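Catechol 1,2-dioxygenase (Acinetobacter sp., PDB 1DLM) catalyses the intradiol ring cleavage of catechol by molecular oxygen to cis,cis-muconate, using one ferric iron per subunit, in the beta-ketoadipate pathway. Local coordinates at residues N220-I225 with Q240-G245; V153-A158 with I225-S230. All blocks are in the same frame, centred on the assembly; numbering follows the deposited sequence.

How the interactions relate
Interactions 1 and 2 sit side by side in one mixed beta-sheet of the dioxygenase domain, their centres about 13 Å apart. Both use strand 220-230. Its early part pairs with strand 237-243 in a hairpin, interaction 1. Its later part pairs with strand 152-156 across its other edge, interaction 2. I225 belongs to both. Along the chain the order is 153-158, 220-225, 225-230, 240-245. In the sheet, strand 220-230 lies between strands 152-156 and 237-243. This matters for the iron site: interaction 1 supplies H224, interaction 2 supplies H226, and both bind the same ferric ion. The contacts also touch directly, with Q240 packing on H226.

Interaction 1 of 2, residues N220-I225 with Q240-G245; sequences NRPAHI and QINVAG. With FE (Fe (III) ion), chain C.
H224 and Q240 meet beside the ferric ion, at the open end of the beta hairpin formed by strands 220-230 and 237-243. NE2 of Q240 lies 3.2 Å from CD2 of H224. The two side chains cross obliquely, with imidazole and amide planes 27° apart. CG of H224 sits between its backbone N and carbonyl carbon (chi1 59°). This turns NE2 of H224 to the ferric ion, 2.2 Å away. ND1 of H224 gives a nearly straight hydrogen bond, in the ring plane, to the O of P222. That bond and the iron bond together hold the ring's rotation. Y164, Y200, H226 and a water complete the coordination.

The guanidinium of R221 lies by the H224 ring, with NH1 of R221 3.9 Å from the iron. CE1 of H224 lies over one face of the R221 guanidinium, toward the rim. NH2 of R221 forms a salt bridge with D252, while OE1 of Q240 lies 3.8 Å from NH2 of R221. OE1 of Q240 is buried here without a polar partner.

On the sheet face of I225 and I241, the two side chains run side by side, with CB of I225 3.8 Å from CG1 of I241. Their backbones exchange two hydrogen bonds as an antiparallel pair. Near the end of the strand, CB of A223 packs on CG2 of V243. CG of P222 lies 3.4 Å from OD1 of N242.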
loop_
_atom_site.group_PDB
_atom_site.type_symbol
_atom_site.label_atom_id
_atom_site.label_comp_id
_atom_site.label_asym_id
_atom_site.label_seq_id
_atom_site.Cartn_x
_atom_site.Cartn_y
_atom_site.Cartn_z
ATOM N N ASN A 220 1.279 20.617 3.119
ATOM C CA ASN A 220 0.235 21.622 3.270
ATOM C C ASN A 220 -0.527 21.998 2.020
ATOM O O ASN A 220 -0.004 21.959 0.908
ATOM C CB ASN A 220 0.814 22.902 3.866
ATOM C CG ASN A 220 1.402 22.684 5.244
ATOM O OD1 ASN A 220 0.720 22.207 6.160
ATOM N ND2 ASN A 220 2.670 23.034 5.404
ATOM N N ARG A 221 -1.784 22.370 2.234
ATOM C CA ARG A 221 -2.645 22.824 1.155
ATOM C C ARG A 221 -3.149 24.219 1.510
ATOM O O ARG A 221 -3.448 24.502 2.675
ATOM C CB ARG A 221 -3.861 21.907 0.983
ATOM C CG ARG A 221 -3.557 20.444 0.757
ATOM C CD ARG A 221 -4.689 19.820 -0.024
ATOM N NE ARG A 221 -4.727 20.408 -1.357
ATOM C CZ ARG A 221 -5.682 20.195 -2.253
ATOM N NH1 ARG A 221 -6.712 19.411 -1.961
ATOM N NH2 ARG A 221 -5.607 20.785 -3.438
ATOM N N PRO A 222 -3.214 25.121 0.522
ATOM C CA PRO A 222 -3.707 26.472 0.805
ATOM C C PRO A 222 -5.225 26.376 1.058
ATOM O O PRO A 222 -5.847 25.359 0.726
ATOM C CB PRO A 222 -3.374 27.220 -0.485
ATOM C CG PRO A 222 -3.591 26.123 -1.534
ATOM C CD PRO A 222 -2.788 25.015 -0.888
ATOM N N ALA A 223 -5.823 27.407 1.647
ATOM C CA ALA A 223 -7.259 27.377 1.905
ATOM C C ALA A 223 -7.988 27.271 0.565
ATOM O O ALA A 223 -7.633 27.948 -0.397
ATOM C CB ALA A 223 -7.688 28.622 2.648
ATOM N N HIS A 224 -8.990 26.401 0.500
ATOM C CA HIS A 224 -9.729 26.205 -0.743
ATOM C C HIS A 224 -11.134 25.668 -0.510
ATOM O O HIS A 224 -11.472 25.186 0.577
ATOM C CB HIS A 224 -8.998 25.227 -1.648
ATOM C CG HIS A 224 -8.799 23.884 -1.027
ATOM N ND1 HIS A 224 -7.848 23.651 -0.058
ATOM C CD2 HIS A 224 -9.496 22.731 -1.159
ATOM C CE1 HIS A 224 -7.963 22.410 0.379
ATOM N NE2 HIS A 224 -8.957 21.830 -0.272
ATOM N N ILE A 225 -11.935 25.732 -1.567
ATOM C CA ILE A 225 -13.314 25.277 -1.506
ATOM C C ILE A 225 -13.566 24.368 -2.699
ATOM O O ILE A 225 -13.306 24.736 -3.846
ATOM C CB ILE A 225 -14.285 26.484 -1.531
ATOM C CG1 ILE A 225 -13.938 27.443 -0.382
ATOM C CG2 ILE A 225 -15.732 25.996 -1.418
ATOM C CD1 ILE A 225 -14.763 28.725 -0.354
ATOM N N GLN A 240 -12.193 23.618 -7.940
ATOM C CA GLN A 240 -12.141 24.244 -6.636
ATOM C C GLN A 240 -11.675 25.679 -6.809
ATOM O O GLN A 240 -11.270 26.105 -7.899
ATOM C CB GLN A 240 -11.157 23.508 -5.727
ATOM C CG GLN A 240 -9.709 23.886 -5.992
ATOM C CD GLN A 240 -8.733 23.247 -5.018
ATOM O OE1 GLN A 240 -7.579 23.668 -4.917
ATOM N NE2 GLN A 240 -9.185 22.222 -4.309
ATOM N N ILE A 241 -11.763 26.439 -5.733
ATOM C CA ILE A 241 -11.279 27.794 -5.782
ATOM C C ILE A 241 -10.318 27.918 -4.628
ATOM O O ILE A 241 -10.481 27.267 -3.588
ATOM C CB ILE A 241 -12.420 28.844 -5.700
ATOM C CG1 ILE A 241 -13.232 28.694 -4.417
ATOM C CG2 ILE A 241 -13.317 28.694 -6.915
ATOM C CD1 ILE A 241 -14.492 29.571 -4.411
ATOM N N ASN A 242 -9.283 28.712 -4.861
ATOM C CA ASN A 242 -8.239 28.966 -3.884
ATOM C C ASN A 242 -8.444 30.361 -3.351
ATOM O O ASN A 242 -8.662 31.292 -4.126
ATOM C CB ASN A 242 -6.863 28.890 -4.555
ATOM C CG ASN A 242 -6.424 27.478 -4.828
ATOM O OD1 ASN A 242 -5.988 26.782 -3.921
ATOM N ND2 ASN A 242 -6.557 27.033 -6.077
ATOM N N VAL A 243 -8.386 30.505 -2.035
ATOM C CA VAL A 243 -8.530 31.815 -1.443
ATOM C C VAL A 243 -7.221 32.564 -1.728
ATOM O O VAL A 243 -6.131 32.126 -1.345
ATOM C CB VAL A 243 -8.781 31.715 0.071
ATOM C CG1 VAL A 243 -8.923 33.103 0.660
ATOM C CG2 VAL A 243 -10.043 30.893 0.331
ATOM N N ALA A 244 -7.333 33.685 -2.428
ATOM C CA ALA A 244 -6.162 34.475 -2.768
ATOM C C ALA A 244 -5.459 34.977 -1.506
ATOM O O ALA A 244 -6.092 35.267 -0.492
ATOM C CB ALA A 244 -6.571 35.650 -3.661
ATOM N N GLY A 245 -4.136 35.054 -1.567
ATOM C CA GLY A 245 -3.381 35.532 -0.426
ATOM C C GLY A 245 -2.851 34.438 0.473
ATOM O O GLY A 245 -2.056 34.711 1.373
HETATM FE FE FE C . -9.782 19.928 0.437
HETATM O O HOH W 1 -5.114 29.564 -2.085
HETATM O O HOH W 2 -9.297 17.601 0.109
#

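Interaction 2 of 2, residues V153-A158 with I225-S230; sequences VEIWHA and IHYFVS. With FE (Fe (III) ion), chain C.
W156 and H226 face each other in an antiparallel strand pair of the dioxygenase sheet, 153-156 against 225-230. Backbone hydrogen bonds join E154 with F228 and W156 with H226, two each. The shortest runs from N of E154 to O of F228, 2.6 Å.

An aromatic cluster of W156, H226 and F228 lies on one face. The five-membered ring of W156 and the imidazole of H226 form an offset stack, planes 11° apart. CB of H226 makes a CH-pi contact 3.3 Å from the centroid of the tryptophan six-membered ring. The indole thus backs a metal ligand: NE2 of H226 binds the ferric ion at 2.0 Å. CH2 of W156 sits over the centre of the F228 ring, whose plane is turned 56° from the indole. Y110 meets both W156 and F228 edge-to-face.

Apolar groups pack on the other face. I155 and V153 lie alongside Y227, and CG1 of I155 covers one face of the Y227 ring near the rim. The hydroxyl of Y227 is hydrogen-bonded to that of Y190.

The polar end of E154 has two partners. OE1 of E154 hydrogen-bonds to Y110, and OE2 accepts from a water that in turn accepts a hydrogen bond from OG of S230, 2.8 Å away.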
loop_
_atom_site.group_PDB
_atom_site.type_symbol
_atom_site.label_atom_id
_atom_site.label_comp_id
_atom_site.label_asym_id
_atom_site.label_seq_id
_atom_site.Cartn_x
_atom_site.Cartn_y
_atom_site.Cartn_z
ATOM N N VAL A 153 -24.954 22.398 -7.761
ATOM C CA VAL A 153 -23.657 22.834 -7.282
ATOM C C VAL A 153 -23.415 22.172 -5.929
ATOM O O VAL A 153 -24.190 22.365 -4.988
ATOM C CB VAL A 153 -23.625 24.382 -7.119
ATOM C CG1 VAL A 153 -22.232 24.849 -6.694
ATOM C CG2 VAL A 153 -24.036 25.047 -8.424
ATOM N N GLU A 154 -22.356 21.375 -5.844
ATOM C CA GLU A 154 -22.012 20.713 -4.594
ATOM C C GLU A 154 -20.763 21.376 -4.038
ATOM O O GLU A 154 -19.787 21.579 -4.764
ATOM C CB GLU A 154 -21.764 19.231 -4.831
ATOM C CG GLU A 154 -22.976 18.510 -5.364
ATOM C CD GLU A 154 -22.759 17.023 -5.455
ATOM O OE1 GLU A 154 -22.504 16.397 -4.408
ATOM O OE2 GLU A 154 -22.845 16.477 -6.572
ATOM N N ILE A 155 -20.787 21.709 -2.754
ATOM C CA ILE A 155 -19.654 22.381 -2.146
ATOM C C ILE A 155 -19.260 21.792 -0.797
ATOM O O ILE A 155 -20.112 21.420 0.018
ATOM C CB ILE A 155 -19.968 23.888 -1.948
ATOM C CG1 ILE A 155 -20.397 24.504 -3.282
ATOM C CG2 ILE A 155 -18.747 24.623 -1.413
ATOM C CD1 ILE A 155 -20.777 25.960 -3.190
ATOM N N TRP A 156 -17.958 21.699 -0.566
ATOM C CA TRP A 156 -17.468 21.202 0.702
ATOM C C TRP A 156 -16.128 21.848 0.979
ATOM O O TRP A 156 -15.377 22.171 0.057
ATOM C CB TRP A 156 -17.392 19.653 0.725
ATOM C CG TRP A 156 -16.411 18.946 -0.206
ATOM C CD1 TRP A 156 -15.226 18.341 0.150
ATOM C CD2 TRP A 156 -16.567 18.709 -1.613
ATOM N NE1 TRP A 156 -14.650 17.745 -0.952
ATOM C CE2 TRP A 156 -15.447 17.954 -2.043
ATOM C CE3 TRP A 156 -17.548 19.061 -2.558
ATOM C CZ2 TRP A 156 -15.284 17.548 -3.373
ATOM C CZ3 TRP A 156 -17.383 18.656 -3.883
ATOM C CH2 TRP A 156 -16.257 17.906 -4.276
ATOM N N HIS A 157 -15.853 22.084 2.255
ATOM C CA HIS A 157 -14.599 22.709 2.640
ATOM C C HIS A 157 -14.389 22.538 4.134
ATOM O O HIS A 157 -15.274 22.051 4.843
ATOM C CB HIS A 157 -14.616 24.191 2.269
ATOM C CG HIS A 157 -15.593 25.004 3.057
ATOM N ND1 HIS A 157 -15.375 25.366 4.370
ATOM C CD2 HIS A 157 -16.807 25.505 2.726
ATOM C CE1 HIS A 157 -16.413 26.055 4.813
ATOM N NE2 HIS A 157 -17.296 26.153 3.835
ATOM N N ALA A 158 -13.218 22.950 4.605
ATOM C CA ALA A 158 -12.856 22.817 6.011
ATOM C C ALA A 158 -13.198 24.047 6.833
ATOM O O ALA A 158 -13.593 25.080 6.284
ATOM C CB ALA A 158 -11.353 22.522 6.124
ATOM N N ILE A 225 -11.935 25.732 -1.567
ATOM C CA ILE A 225 -13.314 25.277 -1.506
ATOM C C ILE A 225 -13.566 24.368 -2.699
ATOM O O ILE A 225 -13.306 24.736 -3.846
ATOM C CB ILE A 225 -14.285 26.484 -1.531
ATOM C CG1 ILE A 225 -13.938 27.443 -0.382
ATOM C CG2 ILE A 225 -15.732 25.996 -1.418
ATOM C CD1 ILE A 225 -14.763 28.725 -0.354
ATOM N N HIS A 226 -14.062 23.177 -2.404
ATOM C CA HIS A 226 -14.324 22.156 -3.404
ATOM C C HIS A 226 -15.677 22.310 -4.080
ATOM O O HIS A 226 -16.664 22.663 -3.440
ATOM C CB HIS A 226 -14.265 20.777 -2.741
ATOM C CG HIS A 226 -12.919 20.418 -2.191
ATOM N ND1 HIS A 226 -11.915 19.882 -2.968
ATOM C CD2 HIS A 226 -12.411 20.526 -0.940
ATOM C CE1 HIS A 226 -10.846 19.675 -2.218
ATOM N NE2 HIS A 226 -11.121 20.059 -0.985
ATOM N N TYR A 227 -15.703 22.021 -5.377
ATOM C CA TYR A 227 -16.918 22.088 -6.175
ATOM C C TYR A 227 -17.155 20.838 -7.017
ATOM O O TYR A 227 -16.223 20.193 -7.494
ATOM C CB TYR A 227 -16.885 23.253 -7.164
ATOM C CG TYR A 227 -17.202 24.622 -6.624
ATOM C CD1 TYR A 227 -16.256 25.350 -5.891
ATOM C CD2 TYR A 227 -18.440 25.215 -6.885
ATOM C CE1 TYR A 227 -16.540 26.646 -5.438
ATOM C CE2 TYR A 227 -18.736 26.502 -6.438
ATOM C CZ TYR A 227 -17.779 27.210 -5.719
ATOM O OH TYR A 227 -18.057 28.484 -5.291
ATOM N N PHE A 228 -18.436 20.536 -7.195
ATOM C CA PHE A 228 -18.942 19.470 -8.044
ATOM C C PHE A 228 -20.120 20.218 -8.673
ATOM O O PHE A 228 -20.968 20.768 -7.960
ATOM C CB PHE A 228 -19.477 18.283 -7.237
ATOM C CG PHE A 228 -18.569 17.080 -7.214
ATOM C CD1 PHE A 228 -17.502 16.967 -8.095
ATOM C CD2 PHE A 228 -18.791 16.052 -6.299
ATOM C CE1 PHE A 228 -16.672 15.850 -8.061
ATOM C CE2 PHE A 228 -17.961 14.932 -6.257
ATOM C CZ PHE A 228 -16.904 14.832 -7.138
ATOM N N VAL A 229 -20.146 20.292 -9.996
ATOM C CA VAL A 229 -21.247 20.952 -10.676
ATOM C C VAL A 229 -21.721 20.041 -11.801
ATOM O O VAL A 229 -20.970 19.737 -12.729
ATOM C CB VAL A 229 -20.830 22.317 -11.274
ATOM C CG1 VAL A 229 -22.040 23.008 -11.899
ATOM C CG2 VAL A 229 -20.233 23.187 -10.201
ATOM N N SER A 230 -22.962 19.584 -11.704
ATOM C CA SER A 230 -23.520 18.729 -12.741
ATOM C C SER A 230 -24.835 19.304 -13.282
ATOM O O SER A 230 -25.525 20.075 -12.602
ATOM C CB SER A 230 -23.720 17.307 -12.201
ATOM O OG SER A 230 -24.480 17.310 -11.010
HETATM FE FE FE C . -9.782 19.928 0.437
HETATM O O HOH W 3 -22.910 18.019 -8.833
HETATM O O HOH W 2 -9.297 17.601 0.109
#